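Local coordinates for protein farnesyl pyrophosphate synthetase (Staphylococcus aureus, PDB 5H9D) that probably builds heptaprenyl diphosphate by magnesium-dependent prenyl transfer, as a member of the FPP/GGPP synthase family of all-helical prenyltransferases, at residues Arg44-Lys56 against Leu298-Leu310. Residues are numbered along the deposited sequence; the frame is centred on the assembly and turned at random.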
ATOM      1  N   ARG A  44       9.919  -8.035   5.592  1.00 52.67           N
ATOM      2  CA  ARG A  44      10.346  -7.204   4.452  1.00 50.90           C
ATOM      3  C   ARG A  44      11.675  -6.502   4.753  1.00 50.56           C
ATOM      4  O   ARG A  44      12.626  -6.606   3.980  1.00 49.60           O
ATOM      5  CB  ARG A  44       9.249  -6.189   4.089  1.00 51.48           C
ATOM      6  CG  ARG A  44       8.353  -6.596   2.914  1.00 53.40           C
ATOM      7  CD  ARG A  44       6.862  -6.312   3.115  1.00 51.65           C
ATOM      8  NE  ARG A  44       6.314  -7.152   4.175  1.00 51.77           N
ATOM      9  CZ  ARG A  44       5.277  -7.967   4.030  1.00 49.34           C
ATOM     10  NH1 ARG A  44       4.655  -8.070   2.867  1.00 50.24           N
ATOM     11  NH2 ARG A  44       4.853  -8.680   5.054  1.00 49.57           N
ATOM     12  N   PRO A  45      11.758  -5.759   5.875  1.00 50.98           N
ATOM     13  CA  PRO A  45      13.039  -5.101   6.177  1.00 50.83           C
ATOM     14  C   PRO A  45      14.155  -6.142   6.243  1.00 51.11           C
ATOM     15  O   PRO A  45      15.277  -5.881   5.819  1.00 51.43           O
ATOM     16  CB  PRO A  45      12.779  -4.467   7.536  1.00 48.28           C
ATOM     17  CG  PRO A  45      11.342  -4.089   7.419  1.00 48.07           C
ATOM     18  CD  PRO A  45      10.709  -5.275   6.782  1.00 48.67           C
ATOM     19  N   ALA A  46      13.822  -7.326   6.769  1.00 52.13           N
ATOM     20  CA  ALA A  46      14.793  -8.401   6.934  1.00 53.84           C
ATOM     21  C   ALA A  46      15.341  -8.838   5.597  1.00 55.75           C
ATOM     22  O   ALA A  46      16.555  -8.897   5.414  1.00 57.92           O
ATOM     23  CB  ALA A  46      14.183  -9.595   7.690  1.00 52.21           C
ATOM     24  N   PHE A  47      14.468  -9.130   4.646  1.00 56.14           N
ATOM     25  CA  PHE A  47      14.946  -9.532   3.343  1.00 55.64           C
ATOM     26  C   PHE A  47      15.752  -8.450   2.640  1.00 56.15           C
ATOM     27  O   PHE A  47      16.625  -8.762   1.851  1.00 57.15           O
ATOM     28  CB  PHE A  47      13.779  -9.988   2.474  1.00 55.96           C
ATOM     29  CG  PHE A  47      13.376 -11.401   2.727  1.00 55.25           C
ATOM     30  CD1 PHE A  47      14.301 -12.423   2.591  1.00 54.77           C
ATOM     31  CD2 PHE A  47      12.109 -11.703   3.151  1.00 54.53           C
ATOM     32  CE1 PHE A  47      13.967 -13.720   2.880  1.00 55.72           C
ATOM     33  CE2 PHE A  47      11.755 -13.004   3.445  1.00 55.71           C
ATOM     34  CZ  PHE A  47      12.677 -14.019   3.313  1.00 57.58           C
ATOM     35  N   VAL A  48      15.473  -7.183   2.924  1.00 57.05           N
ATOM     36  CA  VAL A  48      16.215  -6.099   2.290  1.00 58.48           C
ATOM     37  C   VAL A  48      17.665  -6.090   2.811  1.00 60.89           C
ATOM     38  O   VAL A  48      18.615  -6.071   2.012  1.00 60.33           O
ATOM     39  CB  VAL A  48      15.555  -4.724   2.546  1.00 57.10           C
ATOM     40  CG1 VAL A  48      16.352  -3.635   1.880  1.00 56.89           C
ATOM     41  CG2 VAL A  48      14.144  -4.722   2.022  1.00 56.12           C
ATOM     42  N   ILE A  49      17.835  -6.092   4.140  1.00 61.89           N
ATOM     43  CA  ILE A  49      19.173  -6.126   4.730  1.00 62.72           C
ATOM     44  C   ILE A  49      19.912  -7.343   4.103  1.00 62.08           C
ATOM     45  O   ILE A  49      20.872  -7.161   3.371  1.00 60.96           O
ATOM     46  CB  ILE A  49      19.108  -6.239   6.320  1.00 65.34           C
ATOM     47  CG1 ILE A  49      19.072  -4.851   6.979  1.00 64.79           C
ATOM     48  CG2 ILE A  49      20.331  -6.971   6.880  1.00 66.29           C
ATOM     49  CD1 ILE A  49      17.715  -4.242   7.033  1.00 64.37           C
ATOM     50  N   LEU A  50      19.431  -8.563   4.362  1.00 62.59           N
ATOM     51  CA  LEU A  50      20.024  -9.808   3.831  1.00 62.49           C
ATOM     52  C   LEU A  50      20.326  -9.811   2.341  1.00 63.82           C
ATOM     53  O   LEU A  50      21.399 -10.235   1.939  1.00 63.89           O
ATOM     54  CB  LEU A  50      19.140 -11.020   4.131  1.00 58.79           C
ATOM     55  CG  LEU A  50      19.557 -11.830   5.350  1.00 56.98           C
ATOM     56  CD1 LEU A  50      18.780 -13.107   5.362  1.00 55.78           C
ATOM     57  CD2 LEU A  50      21.048 -12.116   5.299  1.00 56.88           C
ATOM     58  N   SER A  51      19.375  -9.356   1.529  1.00 65.09           N
ATOM     59  CA  SER A  51      19.565  -9.279   0.082  1.00 66.81           C
ATOM     60  C   SER A  51      20.726  -8.377  -0.310  1.00 66.68           C
ATOM     61  O   SER A  51      21.222  -8.466  -1.418  1.00 69.03           O
ATOM     62  CB  SER A  51      18.310  -8.726  -0.614  1.00 67.03           C
ATOM     63  OG  SER A  51      17.264  -9.673  -0.636  1.00 71.13           O
ATOM     64  N   SER A  52      21.156  -7.496   0.576  1.00 66.88           N
ATOM     65  CA  SER A  52      22.232  -6.602   0.210  1.00 67.79           C
ATOM     66  C   SER A  52      23.628  -7.113   0.499  1.00 69.05           C
ATOM     67  O   SER A  52      24.577  -6.532   0.011  1.00 71.83           O
ATOM     68  CB  SER A  52      22.048  -5.241   0.872  1.00 66.22           C
ATOM     69  OG  SER A  52      22.400  -5.294   2.236  1.00 66.61           O
ATOM     70  N   GLN A  53      23.768  -8.188   1.271  1.00 70.64           N
ATOM     71  CA  GLN A  53      25.098  -8.739   1.594  1.00 72.32           C
ATOM     72  C   GLN A  53      25.855  -9.408   0.413  1.00 73.23           C
ATOM     73  O   GLN A  53      27.041  -9.732   0.536  1.00 73.29           O
ATOM     74  CB  GLN A  53      24.994  -9.757   2.740  1.00 71.85           C
ATOM     75  CG  GLN A  53      24.175  -9.294   3.931  1.00 71.60           C
ATOM     76  CD  GLN A  53      24.743  -8.076   4.609  1.00 70.88           C
ATOM     77  OE1 GLN A  53      25.888  -8.078   5.067  1.00 73.75           O
ATOM     78  NE2 GLN A  53      23.947  -7.030   4.691  1.00 69.82           N
ATOM     79  N   PHE A  54      25.181  -9.619  -0.716  1.00 73.15           N
ATOM     80  CA  PHE A  54      25.831 -10.246  -1.872  1.00 73.64           C
ATOM     81  C   PHE A  54      26.183  -9.180  -2.923  1.00 74.82           C
ATOM     82  O   PHE A  54      26.290  -9.451  -4.130  1.00 75.28           O
ATOM     83  CB  PHE A  54      24.902 -11.330  -2.443  1.00 70.76           C
ATOM     84  CG  PHE A  54      24.426 -12.299  -1.399  1.00 68.68           C
ATOM     85  CD1 PHE A  54      25.188 -13.389  -1.047  1.00 67.28           C
ATOM     86  CD2 PHE A  54      23.264 -12.055  -0.684  1.00 67.37           C
ATOM     87  CE1 PHE A  54      24.801 -14.216   0.006  1.00 67.29           C
ATOM     88  CE2 PHE A  54      22.878 -12.876   0.366  1.00 65.00           C
ATOM     89  CZ  PHE A  54      23.649 -13.956   0.709  1.00 65.34           C
ATOM     90  N   GLY A  55      26.378  -7.962  -2.438  1.00 74.90           N
ATOM     91  CA  GLY A  55      26.703  -6.869  -3.321  1.00 75.58           C
ATOM     92  C   GLY A  55      28.137  -6.467  -3.113  1.00 76.41           C
ATOM     93  O   GLY A  55      29.023  -7.314  -3.001  1.00 77.09           O
ATOM     94  N   LYS A  56      28.389  -5.173  -3.052  1.00 76.66           N
ATOM     95  CA  LYS A  56      29.748  -4.778  -2.857  1.00 76.92           C
ATOM     96  C   LYS A  56      29.957  -3.893  -1.652  1.00 77.93           C
ATOM     97  O   LYS A  56      30.856  -3.067  -1.649  1.00 77.85           O
ATOM     98  CB  LYS A  56      30.293  -4.121  -4.132  1.00 76.91           C
ATOM     99  CG  LYS A  56      29.834  -2.709  -4.416  1.00 75.04           C
ATOM    100  CD  LYS A  56      30.733  -2.076  -5.477  1.00 72.35           C
ATOM    101  CE  LYS A  56      30.412  -2.553  -6.896  1.00 72.69           C
ATOM    102  NZ  LYS A  56      30.535  -4.015  -7.128  1.00 70.21           N
ATOM    103  N   LEU A 298      24.292 -19.321  -4.681  1.00 66.19           N
ATOM    104  CA  LEU A 298      24.887 -18.042  -4.276  1.00 66.75           C
ATOM    105  C   LEU A 298      26.187 -18.278  -3.480  1.00 68.89           C
ATOM    106  O   LEU A 298      26.348 -19.312  -2.836  1.00 69.15           O
ATOM    107  CB  LEU A 298      23.915 -17.239  -3.393  1.00 64.71           C
ATOM    108  CG  LEU A 298      22.757 -16.403  -3.975  1.00 64.28           C
ATOM    109  CD1 LEU A 298      21.770 -16.064  -2.866  1.00 60.23           C
ATOM    110  CD2 LEU A 298      23.290 -15.117  -4.629  1.00 60.67           C
ATOM    111  N   PRO A 299      27.123 -17.309  -3.507  1.00 69.37           N
ATOM    112  CA  PRO A 299      28.398 -17.414  -2.785  1.00 69.96           C
ATOM    113  C   PRO A 299      28.300 -17.755  -1.287  1.00 71.27           C
ATOM    114  O   PRO A 299      27.515 -17.154  -0.538  1.00 70.44           O
ATOM    115  CB  PRO A 299      29.039 -16.039  -3.013  1.00 69.61           C
ATOM    116  CG  PRO A 299      27.874 -15.152  -3.278  1.00 69.93           C
ATOM    117  CD  PRO A 299      27.004 -15.993  -4.156  1.00 68.80           C
ATOM    118  N   ASP A 300      29.124 -18.710  -0.860  1.00 72.43           N
ATOM    119  CA  ASP A 300      29.168 -19.155   0.534  1.00 72.89           C
ATOM    120  C   ASP A 300      29.681 -18.072   1.454  1.00 71.99           C
ATOM    121  O   ASP A 300      30.577 -17.309   1.099  1.00 69.64           O
ATOM    122  CB  ASP A 300      30.061 -20.384   0.656  1.00 74.89           C
ATOM    123  CG  ASP A 300      29.560 -21.539  -0.183  1.00 78.48           C
ATOM    124  OD1 ASP A 300      28.647 -22.259   0.290  1.00 80.66           O
ATOM    125  OD2 ASP A 300      30.061 -21.713  -1.321  1.00 79.20           O
ATOM    126  N   GLY A 301      29.112 -18.029   2.653  1.00 72.93           N
ATOM    127  CA  GLY A 301      29.490 -17.023   3.631  1.00 73.72           C
ATOM    128  C   GLY A 301      28.386 -16.935   4.665  1.00 74.57           C
ATOM    129  O   GLY A 301      27.448 -17.734   4.603  1.00 75.89           O
ATOM    130  N   HIS A 302      28.469 -15.988   5.603  1.00 74.17           N
ATOM    131  CA  HIS A 302      27.440 -15.891   6.628  1.00 72.76           C
ATOM    132  C   HIS A 302      26.097 -15.470   6.043  1.00 73.02           C
ATOM    133  O   HIS A 302      25.051 -16.023   6.396  1.00 72.44           O
ATOM    134  CB  HIS A 302      27.822 -14.929   7.755  1.00 70.77           C
ATOM    135  CG  HIS A 302      27.025 -15.156   9.007  1.00 71.99           C
ATOM    136  ND1 HIS A 302      26.628 -14.136   9.847  1.00 72.36           N
ATOM    137  CD2 HIS A 302      26.556 -16.301   9.561  1.00 71.29           C
ATOM    138  CE1 HIS A 302      25.952 -14.646  10.864  1.00 72.15           C
ATOM    139  NE2 HIS A 302      25.895 -15.958  10.714  1.00 70.68           N
ATOM    140  N   PRO A 303      26.100 -14.472   5.150  1.00 72.75           N
ATOM    141  CA  PRO A 303      24.801 -14.090   4.596  1.00 71.95           C
ATOM    142  C   PRO A 303      24.077 -15.307   4.023  1.00 69.94           C
ATOM    143  O   PRO A 303      22.962 -15.608   4.426  1.00 69.99           O
ATOM    144  CB  PRO A 303      25.177 -13.045   3.548  1.00 72.47           C
ATOM    145  CG  PRO A 303      26.303 -12.335   4.225  1.00 73.17           C
ATOM    146  CD  PRO A 303      27.142 -13.510   4.750  1.00 72.65           C
ATOM    147  N   LYS A 304      24.720 -16.020   3.109  1.00 68.97           N
ATOM    148  CA  LYS A 304      24.111 -17.202   2.524  1.00 67.13           C
ATOM    149  C   LYS A 304      23.612 -18.171   3.595  1.00 66.33           C
ATOM    150  O   LYS A 304      22.657 -18.894   3.367  1.00 65.99           O
ATOM    151  CB  LYS A 304      25.101 -17.909   1.607  1.00 67.57           C
ATOM    152  CG  LYS A 304      24.587 -19.218   0.976  1.00 67.83           C
ATOM    153  CD  LYS A 304      25.670 -19.839   0.106  1.00 67.10           C
ATOM    154  CE  LYS A 304      25.184 -21.076  -0.603  1.00 69.67           C
ATOM    155  NZ  LYS A 304      26.269 -21.705  -1.427  1.00 69.19           N
ATOM    156  N   SER A 305      24.244 -18.178   4.765  1.00 65.15           N
ATOM    157  CA  SER A 305      23.819 -19.056   5.853  1.00 64.20           C
ATOM    158  C   SER A 305      22.571 -18.512   6.549  1.00 63.97           C
ATOM    159  O   SER A 305      21.754 -19.267   7.092  1.00 64.10           O
ATOM    160  CB  SER A 305      24.925 -19.204   6.908  1.00 64.33           C
ATOM    161  OG  SER A 305      26.060 -19.892   6.423  1.00 66.43           O
ATOM    162  N   LEU A 306      22.440 -17.190   6.555  1.00 64.18           N
ATOM    163  CA  LEU A 306      21.310 -16.539   7.206  1.00 63.17           C
ATOM    164  C   LEU A 306      20.069 -16.618   6.358  1.00 61.36           C
ATOM    165  O   LEU A 306      18.994 -16.849   6.863  1.00 61.21           O
ATOM    166  CB  LEU A 306      21.653 -15.079   7.539  1.00 64.95           C
ATOM    167  CG  LEU A 306      22.553 -14.908   8.785  1.00 65.17           C
ATOM    168  CD1 LEU A 306      23.105 -13.496   8.879  1.00 63.57           C
ATOM    169  CD2 LEU A 306      21.748 -15.252  10.022  1.00 65.21           C
ATOM    170  N   LEU A 307      20.227 -16.441   5.059  1.00 61.44           N
ATOM    171  CA  LEU A 307      19.102 -16.529   4.146  1.00 61.25           C
ATOM    172  C   LEU A 307      18.609 -17.979   4.176  1.00 62.15           C
ATOM    173  O   LEU A 307      17.407 -18.206   4.290  1.00 63.22           O
ATOM    174  CB  LEU A 307      19.551 -16.110   2.743  1.00 59.74           C
ATOM    175  CG  LEU A 307      18.594 -15.782   1.598  1.00 57.69           C
ATOM    176  CD1 LEU A 307      17.588 -14.753   1.995  1.00 53.22           C
ATOM    177  CD2 LEU A 307      19.441 -15.275   0.419  1.00 56.92           C
ATOM    178  N   LEU A 308      19.529 -18.950   4.094  1.00 62.54           N
ATOM    179  CA  LEU A 308      19.168 -20.375   4.144  1.00 64.29           C
ATOM    180  C   LEU A 308      18.385 -20.670   5.422  1.00 65.48           C
ATOM    181  O   LEU A 308      17.350 -21.333   5.399  1.00 65.38           O
ATOM    182  CB  LEU A 308      20.414 -21.270   4.102  1.00 63.65           C
ATOM    183  CG  LEU A 308      21.026 -21.591   2.731  1.00 64.11           C
ATOM    184  CD1 LEU A 308      22.528 -21.818   2.884  1.00 65.38           C
ATOM    185  CD2 LEU A 308      20.372 -22.802   2.138  1.00 62.69           C
ATOM    186  N   SER A 309      18.897 -20.167   6.536  1.00 66.88           N
ATOM    187  CA  SER A 309      18.248 -20.327   7.829  1.00 67.60           C
ATOM    188  C   SER A 309      16.860 -19.662   7.848  1.00 68.40           C
ATOM    189  O   SER A 309      15.869 -20.282   8.219  1.00 69.15           O
ATOM    190  CB  SER A 309      19.126 -19.707   8.908  1.00 66.40           C
ATOM    191  OG  SER A 309      18.493 -19.784  10.165  1.00 68.07           O
ATOM    192  N   LEU A 310      16.796 -18.393   7.458  1.00 69.01           N
ATOM    193  CA  LEU A 310      15.534 -17.673   7.438  1.00 70.09           C
ATOM    194  C   LEU A 310      14.545 -18.309   6.454  1.00 70.21           C
ATOM    195  O   LEU A 310      13.365 -18.422   6.741  1.00 70.20           O
ATOM    196  CB  LEU A 310      15.760 -16.197   7.078  1.00 70.28           C
ATOM    197  CG  LEU A 310      14.495 -15.323   6.925  1.00 73.25           C
ATOM    198  CD1 LEU A 310      13.745 -15.237   8.261  1.00 71.86           C
ATOM    199  CD2 LEU A 310      14.872 -13.919   6.449  1.00 72.89           C
TER
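In the all-helical prenyl synthase fold, helix 43-51 and the turn that follows pack through Leu50 and Phe54 on the start of the C-terminal helix 302-315. The two helices run roughly antiparallel: the axes of 44-51 and 302-310 come within 10.3 Å, with 153° between their N-to-C directions. Leu50 is a knob in a hole formed by Pro303, Leu306, Leu307 and Leu310: its CD1 branch lies 3.6 Å from Leu307 CA, while CD2 meets Leu306 CB at 3.8 Å. One turn earlier, Phe47 receives Leu310 CD2 over a ring face as a CH-pi contact, 4.1 Å from the centroid, and Leu307 CD1 at the ring edge. Leu307 thus divides its branches, CD1 serving Phe47 and Leu50 and CD2 approaching Phe54 CE2. Phe47 also touches Ile201, and Leu307 touches Leu194, both on helix 188-215. The type I turn from Ser52 to Gly55 delivers Phe54 to the first turn of helix 302-315. With CG anti to the carbonyl carbon (chi1 -52°), the Phe54 ring reaches Pro303 CB and has Pro299 CG near its plane, 3.9 Å from Phe54 CD1. Gln53 crosses the proline ring at about a right angle, CB and CG against Pro303 CG. The extended Lys304 side chain runs back to the preceding loop, where Lys304 NZ hydrogen-bonds to Leu298 O at 2.8 Å and forms a salt bridge with Asp300 OD1 at 3.0 Å.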